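Local coordinates for protein actinorhodin polyketide putative beta-ketoacyl synthase 2 (Streptomyces coelicolor A3, PDB 1TQY) that probably serves as the chain length factor of the actinorhodin polyketide synthase, a member of the beta-ketoacyl synthase family that helps build the polyketide chain, at residues 178-183 and 289-294. Sequence-based numbering, arbitrary orientation.
Sequences HARRTI and LNDAGT
A surface salt bridge between Arg180 and Asp291 joins two helices of the thiolase-like ketosynthase fold, 171-185 and 281-292, whose backbones stay well apart: the nearest CA atoms, those of the same two residues, are 11.8 Å from each other. Arginine suits such a span. Its side chain runs extended from CG to NE, with CG anti to the backbone N (chi1 171°), and carries the guanidinium group out to meet a carboxylate arriving from the opposite direction. The main bond runs from Arg180 NH1 to Asp291 OD2, at 2.7 Å; it reaches the oxygen on its syn side but is bent, with an N-H...O angle of 137°. A second, weak bond from Arg180 NH2 to Asp291 OD1 is longer, 3.4 Å, though nearly straight. With planes turned 64° from each other and unequal bonds, this is an asymmetric two-point salt bridge. Aspartate suits its place because its short side chain offers two oxygens, and OD2 also accepts a hydrogen bond from Cys265 N in strand 260-269, which probably helps to hold the carboxylate. Just beyond, Gly293 takes a positive phi in the Schellman motif that ends helix 281-292, a conformation easy for a residue without a side chain. Ala179 and Ile183 pack on strands 189-196 and 238-246, while Ala292 and Thr294 rest against strand 402-410.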
ATOM      1  N   HIS B 178      -6.343   1.273   9.673  1.00 25.10           N
ATOM      2  CA  HIS B 178      -6.960   1.847   8.473  1.00 25.81           C
ATOM      3  C   HIS B 178      -8.400   1.335   8.347  1.00 26.07           C
ATOM      4  O   HIS B 178      -9.306   2.056   7.914  1.00 25.88           O
ATOM      5  CB  HIS B 178      -6.143   1.466   7.229  1.00 24.84           C
ATOM      6  CG  HIS B 178      -6.591   2.144   5.969  1.00 26.75           C
ATOM      7  ND1 HIS B 178      -5.775   2.995   5.249  1.00 27.61           N
ATOM      8  CD2 HIS B 178      -7.752   2.064   5.271  1.00 27.55           C
ATOM      9  CE1 HIS B 178      -6.413   3.406   4.165  1.00 26.35           C
ATOM     10  NE2 HIS B 178      -7.614   2.855   4.154  1.00 25.22           N
ATOM     11  N   ALA B 179      -8.598   0.079   8.732  1.00 25.85           N
ATOM     12  CA  ALA B 179      -9.923  -0.517   8.687  1.00 25.42           C
ATOM     13  C   ALA B 179     -10.809   0.196   9.693  1.00 25.39           C
ATOM     14  O   ALA B 179     -11.956   0.546   9.398  1.00 24.57           O
ATOM     15  CB  ALA B 179      -9.852  -1.995   9.019  1.00 21.96           C
ATOM     16  N   ARG B 180     -10.277   0.404  10.893  1.00 25.59           N
ATOM     17  CA  ARG B 180     -11.042   1.080  11.937  1.00 24.92           C
ATOM     18  C   ARG B 180     -11.562   2.422  11.436  1.00 24.05           C
ATOM     19  O   ARG B 180     -12.709   2.776  11.689  1.00 25.37           O
ATOM     20  CB  ARG B 180     -10.183   1.291  13.187  1.00 26.41           C
ATOM     21  CG  ARG B 180     -10.829   2.177  14.242  1.00 25.82           C
ATOM     22  CD  ARG B 180     -10.254   1.879  15.614  1.00 28.20           C
ATOM     23  NE  ARG B 180     -10.711   2.811  16.650  1.00 28.83           N
ATOM     24  CZ  ARG B 180     -10.105   3.954  16.955  1.00 30.11           C
ATOM     25  NH1 ARG B 180      -9.008   4.322  16.305  1.00 27.26           N
ATOM     26  NH2 ARG B 180     -10.588   4.723  17.926  1.00 31.94           N
ATOM     27  N   ARG B 181     -10.720   3.154  10.715  1.00 22.09           N
ATOM     28  CA  ARG B 181     -11.102   4.453  10.184  1.00 23.53           C
ATOM     29  C   ARG B 181     -12.273   4.299   9.219  1.00 24.73           C
ATOM     30  O   ARG B 181     -13.275   5.008   9.305  1.00 24.15           O
ATOM     31  CB  ARG B 181      -9.917   5.076   9.446  1.00 24.85           C
ATOM     32  CG  ARG B 181     -10.115   6.519   9.018  1.00 28.79           C
ATOM     33  CD  ARG B 181      -8.825   7.100   8.448  1.00 29.00           C
ATOM     34  NE  ARG B 181      -8.493   6.494   7.162  1.00 32.47           N
ATOM     35  CZ  ARG B 181      -7.357   6.690   6.498  1.00 33.52           C
ATOM     36  NH1 ARG B 181      -6.414   7.484   6.996  1.00 32.44           N
ATOM     37  NH2 ARG B 181      -7.168   6.094   5.324  1.00 33.21           N
ATOM     38  N   THR B 182     -12.131   3.349   8.304  1.00 23.62           N
ATOM     39  CA  THR B 182     -13.144   3.077   7.300  1.00 24.54           C
ATOM     40  C   THR B 182     -14.498   2.718   7.927  1.00 24.29           C
ATOM     41  O   THR B 182     -15.537   3.289   7.568  1.00 24.78           O
ATOM     42  CB  THR B 182     -12.645   1.965   6.344  1.00 24.60           C
ATOM     43  OG1 THR B 182     -11.403   2.383   5.772  1.00 22.42           O
ATOM     44  CG2 THR B 182     -13.642   1.726   5.221  1.00 24.94           C
ATOM     45  N   ILE B 183     -14.485   1.785   8.867  1.00 24.34           N
ATOM     46  CA  ILE B 183     -15.704   1.394   9.558  1.00 26.59           C
ATOM     47  C   ILE B 183     -16.372   2.615  10.205  1.00 29.14           C
ATOM     48  O   ILE B 183     -17.583   2.832  10.076  1.00 28.75           O
ATOM     49  CB  ILE B 183     -15.386   0.351  10.644  1.00 26.94           C
ATOM     50  CG1 ILE B 183     -15.042  -0.968   9.962  1.00 25.71           C
ATOM     51  CG2 ILE B 183     -16.558   0.233  11.633  1.00 26.57           C
ATOM     52  CD1 ILE B 183     -14.397  -1.980  10.859  1.00 28.09           C
ATOM     53  N   LEU B 289      -2.871   5.365  23.070  1.00 26.14           N
ATOM     54  CA  LEU B 289      -3.576   5.352  24.355  1.00 26.70           C
ATOM     55  C   LEU B 289      -4.597   6.478  24.455  1.00 27.13           C
ATOM     56  O   LEU B 289      -5.669   6.291  25.029  1.00 28.46           O
ATOM     57  CB  LEU B 289      -2.580   5.459  25.511  1.00 25.71           C
ATOM     58  CG  LEU B 289      -1.743   4.215  25.801  1.00 26.28           C
ATOM     59  CD1 LEU B 289      -0.781   4.516  26.943  1.00 26.82           C
ATOM     60  CD2 LEU B 289      -2.654   3.048  26.166  1.00 23.77           C
ATOM     61  N   ASN B 290      -4.261   7.642  23.900  1.00 27.56           N
ATOM     62  CA  ASN B 290      -5.163   8.799  23.919  1.00 31.00           C
ATOM     63  C   ASN B 290      -6.395   8.560  23.065  1.00 30.60           C
ATOM     64  O   ASN B 290      -7.512   8.929  23.434  1.00 30.16           O
ATOM     65  CB  ASN B 290      -4.468  10.046  23.376  1.00 34.67           C
ATOM     66  CG  ASN B 290      -3.557  10.690  24.382  1.00 39.63           C
ATOM     67  OD1 ASN B 290      -3.955  10.950  25.521  1.00 43.10           O
ATOM     68  ND2 ASN B 290      -2.322  10.969  23.968  1.00 42.23           N
ATOM     69  N   ASP B 291      -6.162   7.975  21.900  1.00 29.87           N
ATOM     70  CA  ASP B 291      -7.222   7.670  20.962  1.00 30.32           C
ATOM     71  C   ASP B 291      -8.211   6.746  21.671  1.00 29.92           C
ATOM     72  O   ASP B 291      -9.421   6.883  21.522  1.00 31.19           O
ATOM     73  CB  ASP B 291      -6.606   7.002  19.727  1.00 29.78           C
ATOM     74  CG  ASP B 291      -7.614   6.727  18.634  1.00 30.66           C
ATOM     75  OD1 ASP B 291      -8.629   7.448  18.557  1.00 30.90           O
ATOM     76  OD2 ASP B 291      -7.370   5.795  17.837  1.00 29.10           O
ATOM     77  N   ALA B 292      -7.677   5.838  22.477  1.00 29.90           N
ATOM     78  CA  ALA B 292      -8.482   4.873  23.212  1.00 29.94           C
ATOM     79  C   ALA B 292      -9.083   5.458  24.485  1.00 31.07           C
ATOM     80  O   ALA B 292      -9.961   4.850  25.088  1.00 31.81           O
ATOM     81  CB  ALA B 292      -7.635   3.665  23.557  1.00 27.86           C
ATOM     82  N   GLY B 293      -8.613   6.635  24.890  1.00 31.66           N
ATOM     83  CA  GLY B 293      -9.126   7.248  26.101  1.00 34.03           C
ATOM     84  C   GLY B 293      -8.696   6.462  27.328  1.00 35.99           C
ATOM     85  O   GLY B 293      -9.419   6.399  28.325  1.00 37.39           O
ATOM     86  N   THR B 294      -7.520   5.847  27.249  1.00 36.57           N
ATOM     87  CA  THR B 294      -6.986   5.062  28.353  1.00 37.72           C
ATOM     88  C   THR B 294      -5.569   5.479  28.739  1.00 36.16           C
ATOM     89  O   THR B 294      -4.748   5.783  27.876  1.00 36.41           O
ATOM     90  CB  THR B 294      -6.971   3.555  28.024  1.00 39.94           C
ATOM     91  OG1 THR B 294      -6.078   2.881  28.923  1.00 44.49           O
ATOM     92  CG2 THR B 294      -6.522   3.316  26.599  1.00 41.93           C
TER